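Local coordinates for PixA inclusion body protein (PDB 4LZK) that is of unknown function but belongs to the PixA inclusion body protein family and packs as six copies in the deposited assembly, at the interface of chains A and B and the interface of chains A and C. Sequence-based numbering; all coordinates share one arbitrary frame. Chains: chain A/B/C, PixA inclusion body protein.

Contact 1: the interface of chains A and B. Residues chain A 42, 98-100, 163, 165, 177; chain B 125, 129-131, 134, 136.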
loop_
_atom_site.group_PDB
_atom_site.type_symbol
_atom_site.label_atom_id
_atom_site.label_comp_id
_atom_site.label_asym_id
_atom_site.label_seq_id
_atom_site.Cartn_x
_atom_site.Cartn_y
_atom_site.Cartn_z
ATOM N N ALA A 42 33.929 -0.101 -7.784
ATOM C CA ALA A 42 33.186 0.765 -6.900
ATOM C C ALA A 42 32.864 2.176 -7.486
ATOM O O ALA A 42 31.981 2.848 -6.998
ATOM C CB ALA A 42 33.837 0.858 -5.569
ATOM N N LEU A 98 26.659 -2.923 2.688
ATOM C CA LEU A 98 27.267 -1.774 3.335
ATOM C C LEU A 98 27.324 -0.535 2.418
ATOM O O LEU A 98 28.048 -0.509 1.425
ATOM C CB LEU A 98 28.654 -2.134 3.783
ATOM C CG LEU A 98 28.703 -3.293 4.856
ATOM C CD1 LEU A 98 30.128 -3.857 5.047
ATOM C CD2 LEU A 98 28.135 -2.826 6.204
ATOM N N ILE A 99 26.544 0.474 2.758
ATOM C CA ILE A 99 26.531 1.772 2.049
ATOM C C ILE A 99 27.925 2.403 2.050
ATOM O O ILE A 99 28.612 2.449 3.105
ATOM C CB ILE A 99 25.544 2.748 2.655
ATOM C CG1 ILE A 99 24.130 2.137 2.564
ATOM C CG2 ILE A 99 25.621 4.119 1.947
ATOM C CD1 ILE A 99 23.022 2.893 3.281
ATOM N N TYR A 100 28.338 2.845 0.875
ATOM C CA TYR A 100 29.553 3.667 0.849
ATOM C C TYR A 100 29.437 5.041 0.264
ATOM O O TYR A 100 30.420 5.796 0.360
ATOM C CB TYR A 100 30.716 2.924 0.206
ATOM C CG TYR A 100 30.591 2.603 -1.249
ATOM C CD1 TYR A 100 29.956 1.458 -1.666
ATOM C CD2 TYR A 100 31.116 3.443 -2.226
ATOM C CE1 TYR A 100 29.816 1.122 -3.002
ATOM C CE2 TYR A 100 30.994 3.130 -3.588
ATOM C CZ TYR A 100 30.358 1.938 -3.960
ATOM O OH TYR A 100 30.183 1.583 -5.271
ATOM N N ALA A 163 28.277 -1.841 -1.150
ATOM C CA ALA A 163 29.039 -3.072 -1.436
ATOM C C ALA A 163 28.277 -4.265 -0.857
ATOM O O ALA A 163 27.801 -4.225 0.308
ATOM C CB ALA A 163 30.387 -2.949 -0.747
ATOM N N TYR A 165 28.762 -8.208 0.209
ATOM C CA TYR A 165 29.699 -9.277 0.562
ATOM C C TYR A 165 28.957 -10.535 0.861
ATOM O O TYR A 165 27.850 -10.470 1.425
ATOM C CB TYR A 165 30.445 -8.858 1.833
ATOM C CG TYR A 165 31.342 -7.650 1.531
ATOM C CD1 TYR A 165 32.615 -7.809 0.969
ATOM C CD2 TYR A 165 30.870 -6.368 1.783
ATOM C CE1 TYR A 165 33.411 -6.704 0.719
ATOM C CE2 TYR A 165 31.591 -5.239 1.459
ATOM C CZ TYR A 165 32.904 -5.413 0.968
ATOM O OH TYR A 165 33.626 -4.308 0.652
ATOM N N TYR A 177 29.324 -4.324 -6.399
ATOM C CA TYR A 177 29.046 -2.976 -5.961
ATOM C C TYR A 177 27.813 -2.566 -6.696
ATOM O O TYR A 177 27.715 -2.794 -7.922
ATOM C CB TYR A 177 30.144 -1.973 -6.269
ATOM C CG TYR A 177 31.461 -2.241 -5.549
ATOM C CD1 TYR A 177 31.572 -1.996 -4.192
ATOM C CD2 TYR A 177 32.509 -2.734 -6.193
ATOM C CE1 TYR A 177 32.717 -2.274 -3.522
ATOM C CE2 TYR A 177 33.740 -3.004 -5.526
ATOM C CZ TYR A 177 33.819 -2.751 -4.181
ATOM O OH TYR A 177 34.965 -2.956 -3.392
ATOM N N ALA B 125 36.546 -8.546 4.791
ATOM C CA ALA B 125 37.027 -8.903 3.465
ATOM C C ALA B 125 38.469 -8.313 3.303
ATOM O O ALA B 125 38.882 -7.493 4.112
ATOM C CB ALA B 125 36.050 -8.403 2.433
ATOM N N GLU B 129 39.204 -5.582 -1.547
ATOM C CA GLU B 129 37.763 -5.799 -1.666
ATOM C C GLU B 129 36.949 -4.797 -0.778
ATOM O O GLU B 129 35.756 -4.964 -0.614
ATOM C CB GLU B 129 37.456 -7.210 -1.193
ATOM C CG GLU B 129 37.728 -8.324 -2.202
ATOM C CD GLU B 129 37.601 -9.703 -1.533
ATOM O OE1 GLU B 129 36.555 -10.365 -1.690
ATOM O OE2 GLU B 129 38.509 -10.078 -0.716
ATOM N N THR B 130 37.606 -3.870 -0.086
ATOM C CA THR B 130 36.896 -2.979 0.830
ATOM C C THR B 130 37.173 -1.534 0.438
ATOM O O THR B 130 38.338 -1.082 0.494
ATOM C CB THR B 130 37.302 -3.196 2.309
ATOM O OG1 THR B 130 37.207 -4.590 2.620
ATOM C CG2 THR B 130 36.386 -2.415 3.293
ATOM N N PRO B 131 36.151 -0.810 -0.031
ATOM C CA PRO B 131 36.344 0.640 -0.112
ATOM C C PRO B 131 36.826 1.258 1.209
ATOM O O PRO B 131 36.302 0.967 2.279
ATOM C CB PRO B 131 34.949 1.161 -0.474
ATOM C CG PRO B 131 34.347 0.014 -1.253
ATOM C CD PRO B 131 34.885 -1.248 -0.674
ATOM N N ILE B 134 34.333 2.825 3.648
ATOM C CA ILE B 134 33.539 2.047 4.598
ATOM C C ILE B 134 34.263 1.859 5.934
ATOM O O ILE B 134 35.379 1.365 5.982
ATOM C CB ILE B 134 33.102 0.634 4.075
ATOM C CG1 ILE B 134 32.266 0.714 2.813
ATOM C CG2 ILE B 134 32.284 -0.082 5.109
ATOM C CD1 ILE B 134 32.063 -0.644 2.125
ATOM N N THR B 136 34.035 -0.607 8.952
ATOM C CA THR B 136 33.423 -1.875 9.418
ATOM C C THR B 136 34.208 -2.498 10.542
ATOM O O THR B 136 35.354 -2.188 10.713
ATOM C CB THR B 136 33.288 -2.941 8.318
ATOM O OG1 THR B 136 34.457 -2.925 7.485
ATOM C CG2 THR B 136 32.149 -2.670 7.468
#
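Chain A presents extended backbone from strands 96-105, 154-168 and 171-186, broken at A:Tyr100, where psi falls to -4°, while chain B answers with an irregular stretch that leaves the 3-10 helix 127-129 and runs on as loop through B:Thr136. B:Ile134 buries most surface here. Its CG1 lies anti to the carbonyl carbon and the chain continues extended, so that B:Ile134 CD1 touches both A:Ala163 CB, at 4.0 Å, and A:Leu98 CB. B:Ile134 CG1 rests against A:Tyr100 CB at 3.8 Å. The A:Tyr100 ring starts from the crowded position between backbone N and carbonyl carbon, and its hydroxyl OH donates within chain A to A:Ala42 O at 2.8 Å, in the carbonyl plane on a lone pair. A:Tyr165 supplies the polar link: OH donates to the backbone carbonyl B:Glu129 O at 2.6 Å, in the carbonyl plane with a C=O...O angle of 148°, and that oxygen lies in the plane of the ring at its edge. Beside it, A:Tyr165 CE1 touches B:Ala125 CB at 3.6 Å. A:Tyr177 meets B:Pro131 tip to tip, CE1 lying 3.6 Å from CG of the pyrrolidine, while A:Ala42 CB covers the centre of one tyrosine face, which should limit rotation of the ring. The A:Leu98 side chain crosses the poorly ordered B:Thr136 obliquely, CD1 against CG2. The patch thus lays a loop of chain B across neighbouring strands of chain A, and the two-fold repeats it with the chains exchanged.

Contact 2: the interface of chains A and C. Residues chain A 71, 105-106, 155, 157, 181, 183; chain C 15, 62-64, 75-77, 185-187.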
loop_
_atom_site.group_PDB
_atom_site.type_symbol
_atom_site.label_atom_id
_atom_site.label_comp_id
_atom_site.label_asym_id
_atom_site.label_seq_id
_atom_site.Cartn_x
_atom_site.Cartn_y
_atom_site.Cartn_z
ATOM N N ASN A 71 11.745 2.712 -2.970
ATOM C CA ASN A 71 11.811 4.101 -3.381
ATOM C C ASN A 71 11.652 5.163 -2.292
ATOM O O ASN A 71 11.969 6.387 -2.526
ATOM C CB ASN A 71 10.727 4.348 -4.430
ATOM C CG ASN A 71 11.290 4.554 -5.802
ATOM O OD1 ASN A 71 11.337 3.631 -6.644
ATOM N ND2 ASN A 71 11.690 5.780 -6.058
ATOM N N TYR A 105 20.930 12.247 -7.822
ATOM C CA TYR A 105 20.705 11.613 -9.094
ATOM C C TYR A 105 19.847 12.454 -10.021
ATOM O O TYR A 105 20.085 12.471 -11.239
ATOM C CB TYR A 105 19.973 10.267 -8.867
ATOM C CG TYR A 105 19.822 9.360 -10.087
ATOM C CD1 TYR A 105 20.860 8.589 -10.510
ATOM C CD2 TYR A 105 18.628 9.265 -10.773
ATOM C CE1 TYR A 105 20.746 7.745 -11.604
ATOM C CE2 TYR A 105 18.474 8.442 -11.896
ATOM C CZ TYR A 105 19.520 7.645 -12.287
ATOM O OH TYR A 105 19.422 6.835 -13.376
ATOM N N SER A 106 18.741 12.997 -9.485
ATOM C CA SER A 106 17.853 13.872 -10.244
ATOM C C SER A 106 17.338 14.959 -9.372
ATOM O O SER A 106 17.396 14.874 -8.161
ATOM C CB SER A 106 16.653 13.134 -10.786
ATOM O OG SER A 106 16.973 12.181 -11.815
ATOM N N SER A 155 11.993 18.617 -4.947
ATOM C CA SER A 155 12.018 17.161 -5.033
ATOM C C SER A 155 13.412 16.725 -5.508
ATOM O O SER A 155 13.967 17.294 -6.445
ATOM C CB SER A 155 10.866 16.726 -6.008
ATOM O OG SER A 155 10.844 15.349 -6.160
ATOM N N TYR A 157 15.965 13.130 -6.263
ATOM C CA TYR A 157 16.149 11.684 -6.277
ATOM C C TYR A 157 17.626 11.463 -5.914
ATOM O O TYR A 157 18.517 12.200 -6.429
ATOM C CB TYR A 157 15.862 11.025 -7.625
ATOM C CG TYR A 157 14.456 11.193 -8.155
ATOM C CD1 TYR A 157 13.443 11.825 -7.430
ATOM C CD2 TYR A 157 14.171 10.829 -9.462
ATOM C CE1 TYR A 157 12.170 12.028 -8.001
ATOM C CE2 TYR A 157 12.920 10.994 -9.983
ATOM C CZ TYR A 157 11.954 11.620 -9.296
ATOM O OH TYR A 157 10.754 11.790 -9.967
ATOM N N VAL A 181 18.172 4.032 -6.505
ATOM C CA VAL A 181 17.793 5.407 -6.587
ATOM C C VAL A 181 16.466 5.561 -5.748
ATOM O O VAL A 181 15.558 4.710 -5.860
ATOM C CB VAL A 181 17.545 5.871 -8.011
ATOM C CG1 VAL A 181 16.925 7.281 -7.948
ATOM C CG2 VAL A 181 18.861 5.905 -8.816
ATOM N N GLN A 183 13.612 8.548 -3.682
ATOM C CA GLN A 183 12.940 9.845 -3.937
ATOM C C GLN A 183 12.594 10.504 -2.599
ATOM O O GLN A 183 12.097 9.832 -1.729
ATOM C CB GLN A 183 11.669 9.607 -4.776
ATOM C CG GLN A 183 12.026 8.825 -6.074
ATOM C CD GLN A 183 10.822 8.403 -6.857
ATOM O OE1 GLN A 183 9.848 8.036 -6.288
ATOM N NE2 GLN A 183 10.906 8.419 -8.177
ATOM N N LYS C 15 23.561 7.434 -15.823
ATOM C CA LYS C 15 22.171 7.816 -15.983
ATOM C C LYS C 15 21.830 7.954 -17.445
ATOM O O LYS C 15 22.557 8.552 -18.201
ATOM C CB LYS C 15 21.953 9.119 -15.237
ATOM C CG LYS C 15 20.513 9.610 -15.251
ATOM C CD LYS C 15 20.312 10.820 -14.349
ATOM C CE LYS C 15 18.855 11.300 -14.424
ATOM N NZ LYS C 15 18.728 12.607 -13.750
ATOM N N GLY C 62 14.823 5.628 -10.473
ATOM C CA GLY C 62 14.214 6.886 -10.307
ATOM C C GLY C 62 12.782 6.900 -10.805
ATOM O O GLY C 62 12.217 7.947 -11.039
ATOM N N VAL C 63 12.201 5.753 -11.055
ATOM C CA VAL C 63 10.778 5.753 -11.506
ATOM C C VAL C 63 9.953 5.053 -10.499
ATOM O O VAL C 63 10.337 3.979 -10.037
ATOM C CB VAL C 63 10.606 5.045 -12.885
ATOM C CG1 VAL C 63 9.142 4.928 -13.334
ATOM C CG2 VAL C 63 11.446 5.735 -13.928
ATOM N N SER C 64 8.823 5.643 -10.108
ATOM C CA SER C 64 7.980 4.991 -9.112
ATOM C C SER C 64 6.550 5.315 -9.370
ATOM O O SER C 64 6.224 6.223 -10.105
ATOM C CB SER C 64 8.382 5.413 -7.661
ATOM O OG SER C 64 7.962 6.725 -7.350
ATOM N N LYS C 75 6.079 8.954 -10.790
ATOM C CA LYS C 75 7.242 9.827 -10.584
ATOM C C LYS C 75 8.346 9.388 -11.433
ATOM O O LYS C 75 8.753 8.211 -11.351
ATOM C CB LYS C 75 7.643 9.865 -9.066
ATOM C CG LYS C 75 6.602 10.594 -8.230
ATOM C CD LYS C 75 6.747 10.308 -6.702
ATOM C CE LYS C 75 7.627 11.344 -6.060
ATOM N NZ LYS C 75 8.016 10.934 -4.668
ATOM N N LEU C 76 8.852 10.254 -12.314
ATOM C CA LEU C 76 9.914 9.845 -13.235
ATOM C C LEU C 76 11.034 10.940 -13.367
ATOM O O LEU C 76 11.028 11.960 -12.659
ATOM C CB LEU C 76 9.392 9.355 -14.607
ATOM C CG LEU C 76 8.790 10.372 -15.560
ATOM C CD1 LEU C 76 8.333 9.721 -16.874
ATOM C CD2 LEU C 76 7.591 10.959 -14.938
ATOM N N ASN C 77 11.992 10.650 -14.226
ATOM C CA ASN C 77 13.160 11.570 -14.406
ATOM C C ASN C 77 12.861 12.440 -15.606
ATOM O O ASN C 77 12.349 11.958 -16.622
ATOM C CB ASN C 77 14.431 10.815 -14.642
ATOM C CG ASN C 77 14.712 9.756 -13.603
ATOM O OD1 ASN C 77 15.243 10.067 -12.520
ATOM N ND2 ASN C 77 14.331 8.507 -13.897
ATOM N N ALA C 185 4.735 13.263 -12.237
ATOM C CA ALA C 185 5.692 14.286 -11.812
ATOM C C ALA C 185 7.064 13.898 -12.263
ATOM O O ALA C 185 7.429 12.680 -12.303
ATOM C CB ALA C 185 5.648 14.416 -10.293
ATOM N N ALA C 186 7.884 14.890 -12.585
ATOM C CA ALA C 186 9.182 14.599 -13.066
ATOM C C ALA C 186 10.163 15.483 -12.335
ATOM O O ALA C 186 9.866 16.634 -12.106
ATOM C CB ALA C 186 9.342 14.851 -14.587
ATOM N N ALA C 187 11.334 14.938 -12.075
ATOM C CA ALA C 187 12.400 15.731 -11.455
ATOM C C ALA C 187 13.688 15.566 -12.257
ATOM O O ALA C 187 14.490 16.480 -12.377
ATOM C CB ALA C 187 12.614 15.250 -10.038
ATOM O OXT ALA C 187 13.961 14.483 -12.769
HETATM O O HOH W 1 10.232 13.083 -4.705
HETATM O O HOH W 2 14.529 3.399 -8.558
#
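A:Tyr157 and A:Gln183 bury the most surface, with C:Lys15 next. The A:Tyr157 ring, its CG anti to the carbonyl carbon (chi1 -60°), is held between A:Gln183 NE2 over one face and C:Ala187 CB over the other, both offset toward the rim. A:Tyr157 OH donates to the backbone carbonyl C:Leu76 O at 2.7 Å, approaching from above the carbonyl plane. A:Gln183 extends beyond CG and turns its amide oxygen OE1 to C:Ser64 OG, which donates onto an in-plane lone pair at 2.5 Å. C:Ser64 OG occupies the crowded position between backbone N and carbonyl carbon, and its CB packs on A:Asn71 CG. C:Lys15 runs fully extended, with CD over one face of A:Tyr105, 4.0 Å from the ring centroid; A:Val181 CG2 covers the opposite face over its centre. C:Lys15 NZ donates to A:Tyr105 O, on a lone pair, at 2.9 Å, and to A:Ser106 OG at 2.6 Å. A:Ser106 OG in turn donates to C:Asn77 OD1 at 2.8 Å, and that amide oxygen lies at the edge of the A:Tyr105 ring. If C:Lys15 is protonated, as is likely, its charge could polarise the serine hydroxyl. Water 1 bridges A:Ser155 OG and C:Lys75 NZ; water 2 joins A:Val181 O to C:Gly62 N. The site fastens chain A to the N-terminal segment at C:Lys15, the 62-64 loop, strand 74-76 and C-terminus of chain C, an interface of the deposited hexamer that may also serve assembly in solution.

Contact 3: the interface of chains A and C. Residues chain A 44, 47, 103, 105, 159, 179, 181; chain C 12-14, 61.
C:Leu13 buries the most surface and plugs into chain A through both methyls. C:Leu13 CD2 lies over the centre of the A:Phe179 face, 3.8 Å from the ring centroid. C:Leu13 CD1 packs tightly on A:Ala159 CB at 3.5 Å and approaches A:Tyr105 CD1 in the plane of that ring, at its edge. The side-chain amide of A:Gln103 meets the same leucine tip to tip, its CD 3.8 Å from C:Leu13 CD1. C:Pro61 is the second wedge: CG sits 3.4 Å from A:Ser47 OG, and its side chain crosses that of A:Val181 at about a right angle, CB toward CG2. The A:Phe179 ring leaves from the crowded position between backbone N and carbonyl carbon (chi1 76°), where its face meets C:Leu13 CD2; A:Gln103 starts from the same position (chi1 73°) and extends its amide toward C:Leu13 CD1. Water completes the polar rim: water 3, in the plane of the A:Tyr105 ring at its edge, lies 2.7 Å from A:Tyr105 OH and also binds C:Pro61 O. Water 4 bridges two acceptors, A:Asn44 OD1 and C:Asn12 O of a poorly ordered residue. The N-terminal segment of chain C lies across strands 96-105, 154-168 and 171-186 of chain A, while its C:Pro61 loop meets strand 46-47 and A:Val181.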
loop_
_atom_site.group_PDB
_atom_site.type_symbol
_atom_site.label_atom_id
_atom_site.label_comp_id
_atom_site.label_asym_id
_atom_site.label_seq_id
_atom_site.Cartn_x
_atom_site.Cartn_y
_atom_site.Cartn_z
ATOM N N ASN A 44 31.847 2.481 -10.450
ATOM C CA ASN A 44 30.847 2.194 -11.473
ATOM C C ASN A 44 29.809 1.092 -11.065
ATOM O O ASN A 44 29.727 0.009 -11.686
ATOM C CB ASN A 44 31.545 1.799 -12.762
ATOM C CG ASN A 44 30.668 1.912 -13.973
ATOM O OD1 ASN A 44 29.580 2.519 -13.960
ATOM N ND2 ASN A 44 31.146 1.362 -15.058
ATOM N N SER A 47 23.296 -0.853 -11.308
ATOM C CA SER A 47 21.946 -0.381 -10.946
ATOM C C SER A 47 21.095 -1.531 -10.498
ATOM O O SER A 47 21.090 -2.592 -11.144
ATOM C CB SER A 47 21.278 0.265 -12.160
ATOM O OG SER A 47 19.914 0.485 -11.896
ATOM N N GLN A 103 24.500 10.237 -3.298
ATOM C CA GLN A 103 24.658 11.433 -4.136
ATOM C C GLN A 103 23.366 11.813 -4.871
ATOM O O GLN A 103 22.472 10.986 -5.019
ATOM C CB GLN A 103 25.794 11.169 -5.122
ATOM C CG GLN A 103 25.423 10.180 -6.262
ATOM C CD GLN A 103 26.645 9.794 -7.139
ATOM O OE1 GLN A 103 26.937 10.404 -8.197
ATOM N NE2 GLN A 103 27.389 8.811 -6.677
ATOM N N TYR A 105 20.930 12.247 -7.822
ATOM C CA TYR A 105 20.705 11.613 -9.094
ATOM C C TYR A 105 19.847 12.454 -10.021
ATOM O O TYR A 105 20.085 12.471 -11.239
ATOM C CB TYR A 105 19.973 10.267 -8.867
ATOM C CG TYR A 105 19.822 9.360 -10.087
ATOM C CD1 TYR A 105 20.860 8.589 -10.510
ATOM C CD2 TYR A 105 18.628 9.265 -10.773
ATOM C CE1 TYR A 105 20.746 7.745 -11.604
ATOM C CE2 TYR A 105 18.474 8.442 -11.896
ATOM C CZ TYR A 105 19.520 7.645 -12.287
ATOM O OH TYR A 105 19.422 6.835 -13.376
ATOM N N ALA A 159 20.910 8.733 -5.223
ATOM C CA ALA A 159 21.450 7.419 -5.503
ATOM C C ALA A 159 22.335 6.961 -4.367
ATOM O O ALA A 159 23.215 7.711 -3.956
ATOM C CB ALA A 159 22.212 7.455 -6.818
ATOM N N PHE A 179 24.040 0.156 -6.839
ATOM C CA PHE A 179 23.320 1.335 -6.370
ATOM C C PHE A 179 21.816 1.309 -6.603
ATOM O O PHE A 179 21.365 0.659 -7.566
ATOM C CB PHE A 179 23.837 2.675 -6.903
ATOM C CG PHE A 179 23.470 2.984 -8.335
ATOM C CD1 PHE A 179 24.075 2.352 -9.372
ATOM C CD2 PHE A 179 22.449 3.922 -8.628
ATOM C CE1 PHE A 179 23.723 2.633 -10.705
ATOM C CE2 PHE A 179 22.073 4.181 -9.925
ATOM C CZ PHE A 179 22.723 3.562 -10.980
ATOM N N VAL A 181 18.172 4.032 -6.505
ATOM C CA VAL A 181 17.793 5.407 -6.587
ATOM C C VAL A 181 16.466 5.561 -5.748
ATOM O O VAL A 181 15.558 4.710 -5.860
ATOM C CB VAL A 181 17.545 5.871 -8.011
ATOM C CG1 VAL A 181 16.925 7.281 -7.948
ATOM C CG2 VAL A 181 18.861 5.905 -8.816
ATOM N N ASN C 12 30.402 6.963 -10.931
ATOM C CA ASN C 12 29.600 7.207 -12.096
ATOM C C ASN C 12 28.449 6.208 -12.269
ATOM O O ASN C 12 28.641 4.985 -12.305
ATOM C CB ASN C 12 30.529 7.353 -13.302
ATOM C CG ASN C 12 31.391 8.654 -13.203
ATOM O OD1 ASN C 12 30.933 9.753 -13.549
ATOM N ND2 ASN C 12 32.627 8.534 -12.676
ATOM N N LEU C 13 27.230 6.750 -12.370
ATOM C CA LEU C 13 25.972 5.947 -12.381
ATOM C C LEU C 13 25.402 5.692 -13.768
ATOM O O LEU C 13 24.305 5.094 -13.935
ATOM C CB LEU C 13 24.922 6.711 -11.577
ATOM C CG LEU C 13 25.410 7.083 -10.182
ATOM C CD1 LEU C 13 24.341 7.912 -9.524
ATOM C CD2 LEU C 13 25.817 5.919 -9.269
ATOM N N GLU C 14 26.054 6.265 -14.772
ATOM C CA GLU C 14 25.602 6.131 -16.167
ATOM C C GLU C 14 24.051 6.307 -16.323
ATOM O O GLU C 14 23.349 5.454 -16.896
ATOM C CB GLU C 14 26.073 4.801 -16.736
ATOM C CG GLU C 14 27.611 4.719 -16.862
ATOM C CD GLU C 14 28.178 5.623 -17.950
ATOM O OE1 GLU C 14 27.561 5.703 -19.045
ATOM O OE2 GLU C 14 29.249 6.233 -17.714
ATOM N N PRO C 61 15.220 2.878 -12.699
ATOM C CA PRO C 61 15.784 3.744 -11.685
ATOM C C PRO C 61 15.183 5.132 -11.666
ATOM O O PRO C 61 15.107 5.774 -12.734
ATOM C CB PRO C 61 17.273 3.862 -12.110
ATOM C CG PRO C 61 17.521 2.683 -12.939
ATOM C CD PRO C 61 16.250 2.297 -13.581
HETATM O O HOH W 3 17.036 6.694 -14.619
HETATM O O HOH W 4 27.211 2.761 -12.783
#

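Contact 2 and contact 3 belong to the same A-C interface, their C-alpha centres about 11 Å apart, and A:Tyr105 and A:Val181 serve both. Contact 1 joins chain A to chain B instead; its centre lies about 16 Å from that of contact 3 and about 25 Å from that of contact 2. All three draw on strands 96-105, 154-168 and 171-186 of chain A, so these long strands carry different neighbours along their length. The A-B pairing is two-fold symmetric whereas the A-C pairing is not an exact two-fold, and the combination could link chains into the six-chain assembly.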